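Local coordinates for tRNA threonylcarbamoyladenosine biosynthesis protein TsaE (PDB 1HTW), which is required to form the threonylcarbamoyl group on adenosine 37 of tRNAs reading codons that begin with adenine, and binds ATP and magnesium, at residues V36-D41 / I127-D132. Sequence-based numbering, arbitrary orientation.
Sequences VYLNGD and ILVNID. With NA (sodium ion), chain F; MG (magnesium ion), chain E.
The carbonyl oxygen of G40 is gripped twice, by the magnesium ion, 2.4 Å from G40 O, and by a hydrogen bond from K46 NZ; four waters also bind this ion. Water 1, one of these, also accepts from G40 N, so both ends of the glycine backbone are tied to the ion. The strand leading to it, 34-39, runs parallel to strand 127-134, and four backbone hydrogen bonds join them. V129 N meets Y37 O at 2.8 Å almost along the C=O axis, whereas I131 N reaches N39 O from above the carbonyl plane. Beyond the last of these bonds, water 2 bridges I131 O and D41 N.

On one face, V129 CG2, anti to its carbonyl carbon, fits between V36 CG1 and L38 CD2, 3.8 Å from each. F21 of helix 11-28 and L49 of helix 46-56 close over this apolar patch. The other face is more polar. N39 and N130 lie side by side, amide planes 30° apart, and N39 ND2 donates a 3.0 Å hydrogen bond to N130 OD1, which lies in the amide plane of N39. This leaves N39 OD1 turned to the sodium ion, bound also by L38 O, I112 O and S115 OG, while N130 ND2 is hydrogen-bonded to E141 OE2. Next to them, L128 CD2 meets the Y37 ring obliquely, 3.9 Å from Y37 CD2; Y37 OH bonds to P123 O. This is the arrangement typical of the P-loop NTPase core: a central strand, hydrogen-bonded to its parallel neighbour, runs into the Walker A loop that wraps the nucleotide phosphates.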
loop_
_atom_site.group_PDB
_atom_site.type_symbol
_atom_site.label_atom_id
_atom_site.label_comp_id
_atom_site.label_asym_id
_atom_site.label_seq_id
_atom_site.Cartn_x
_atom_site.Cartn_y
_atom_site.Cartn_z
ATOM N N VAL A 36 1.122 -4.612 -1.352
ATOM C CA VAL A 36 0.354 -3.605 -2.109
ATOM C C VAL A 36 1.397 -2.664 -2.742
ATOM O O VAL A 36 2.072 -1.955 -2.000
ATOM C CB VAL A 36 -0.536 -2.810 -1.181
ATOM C CG1 VAL A 36 -1.474 -1.877 -2.012
ATOM C CG2 VAL A 36 -1.540 -3.756 -0.420
ATOM N N TYR A 37 1.396 -2.596 -4.077
ATOM C CA TYR A 37 2.311 -1.657 -4.741
ATOM C C TYR A 37 1.513 -0.410 -5.107
ATOM O O TYR A 37 0.505 -0.523 -5.788
ATOM C CB TYR A 37 2.801 -2.276 -6.047
ATOM C CG TYR A 37 3.816 -3.397 -5.935
ATOM C CD1 TYR A 37 4.130 -4.028 -4.735
ATOM C CD2 TYR A 37 4.421 -3.836 -7.098
ATOM C CE1 TYR A 37 5.055 -5.082 -4.718
ATOM C CE2 TYR A 37 5.343 -4.867 -7.091
ATOM C CZ TYR A 37 5.643 -5.473 -5.898
ATOM O OH TYR A 37 6.577 -6.508 -5.925
ATOM N N LEU A 38 1.956 0.759 -4.592
ATOM C CA LEU A 38 1.288 2.018 -4.818
ATOM C C LEU A 38 2.065 2.790 -5.911
ATOM O O LEU A 38 3.243 3.058 -5.768
ATOM C CB LEU A 38 1.282 2.895 -3.547
ATOM C CG LEU A 38 0.616 2.278 -2.313
ATOM C CD1 LEU A 38 0.840 3.154 -1.092
ATOM C CD2 LEU A 38 -0.840 2.011 -2.606
ATOM N N ASN A 39 1.378 2.973 -7.044
ATOM C CA ASN A 39 2.008 3.538 -8.240
ATOM C C ASN A 39 1.319 4.851 -8.649
ATOM O O ASN A 39 0.198 5.160 -8.358
ATOM C CB ASN A 39 1.819 2.535 -9.385
ATOM C CG ASN A 39 2.552 1.217 -9.158
ATOM O OD1 ASN A 39 3.661 1.207 -8.569
ATOM N ND2 ASN A 39 1.907 0.144 -9.586
ATOM N N GLY A 40 2.178 5.705 -9.264
ATOM C CA GLY A 40 1.645 7.040 -9.625
ATOM C C GLY A 40 2.806 8.040 -9.528
ATOM O O GLY A 40 3.885 7.755 -9.039
ATOM N N ASP A 41 2.656 9.106 -10.371
ATOM C CA ASP A 41 3.740 10.091 -10.371
ATOM C C ASP A 41 3.912 10.779 -9.038
ATOM O O ASP A 41 3.059 10.787 -8.165
ATOM C CB ASP A 41 3.288 11.226 -11.367
ATOM C CG ASP A 41 3.376 10.755 -12.788
ATOM O OD1 ASP A 41 3.938 9.713 -13.122
ATOM O OD2 ASP A 41 2.837 11.539 -13.654
ATOM N N ILE A 127 -1.731 -6.746 -5.202
ATOM C CA ILE A 127 -2.626 -5.762 -5.879
ATOM C C ILE A 127 -1.764 -4.521 -6.223
ATOM O O ILE A 127 -0.849 -4.203 -5.479
ATOM C CB ILE A 127 -3.775 -5.395 -4.966
ATOM C CG1 ILE A 127 -4.841 -4.502 -5.627
ATOM C CG2 ILE A 127 -3.289 -4.733 -3.687
ATOM C CD1 ILE A 127 -6.242 -4.832 -5.079
ATOM N N LEU A 128 -1.996 -4.028 -7.421
ATOM C CA LEU A 128 -1.362 -2.759 -7.841
ATOM C C LEU A 128 -2.406 -1.678 -7.654
ATOM O O LEU A 128 -3.555 -1.848 -8.041
ATOM C CB LEU A 128 -0.991 -2.763 -9.331
ATOM C CG LEU A 128 -0.208 -3.929 -9.856
ATOM C CD1 LEU A 128 0.118 -3.736 -11.351
ATOM C CD2 LEU A 128 1.089 -4.093 -9.072
ATOM N N VAL A 129 -1.973 -0.506 -7.136
ATOM C CA VAL A 129 -2.931 0.605 -7.052
ATOM C C VAL A 129 -2.355 1.714 -7.950
ATOM O O VAL A 129 -1.320 2.288 -7.581
ATOM C CB VAL A 129 -2.957 1.154 -5.596
ATOM C CG1 VAL A 129 -3.916 2.321 -5.509
ATOM C CG2 VAL A 129 -3.442 0.061 -4.639
ATOM N N ASN A 130 -2.978 1.956 -9.110
ATOM C CA ASN A 130 -2.354 2.934 -10.043
ATOM C C ASN A 130 -3.152 4.214 -9.943
ATOM O O ASN A 130 -4.367 4.221 -10.201
ATOM C CB ASN A 130 -2.490 2.363 -11.472
ATOM C CG ASN A 130 -1.621 1.149 -11.706
ATOM O OD1 ASN A 130 -0.665 0.909 -10.976
ATOM N ND2 ASN A 130 -1.956 0.307 -12.697
ATOM N N ILE A 131 -2.552 5.309 -9.472
ATOM C CA ILE A 131 -3.257 6.525 -9.228
ATOM C C ILE A 131 -2.992 7.537 -10.387
ATOM O O ILE A 131 -1.836 7.868 -10.570
ATOM C CB ILE A 131 -2.718 7.216 -7.918
ATOM C CG1 ILE A 131 -2.826 6.179 -6.758
ATOM C CG2 ILE A 131 -3.611 8.411 -7.596
ATOM C CD1 ILE A 131 -2.432 6.850 -5.407
ATOM N N ASP A 132 -4.036 8.041 -10.983
ATOM C CA ASP A 132 -3.919 9.150 -11.975
ATOM C C ASP A 132 -4.531 10.382 -11.351
ATOM O O ASP A 132 -5.282 10.441 -10.376
ATOM C CB ASP A 132 -4.639 8.834 -13.268
ATOM C CG ASP A 132 -4.217 9.629 -14.483
ATOM O OD1 ASP A 132 -3.231 10.406 -14.459
ATOM O OD2 ASP A 132 -4.834 9.374 -15.552
HETATM NA NA NA F . 5.097 0.935 -5.975
HETATM MG MG MG E . 5.770 6.779 -10.113
HETATM O O HOH W 1 4.707 4.779 -10.171
HETATM O O HOH W 2 0.253 9.216 -11.877
HETATM O O HOH W 3 4.596 7.200 -12.261
HETATM O O HOH W 4 7.211 8.693 -10.460
HETATM O O HOH W 5 6.585 6.330 -7.847
#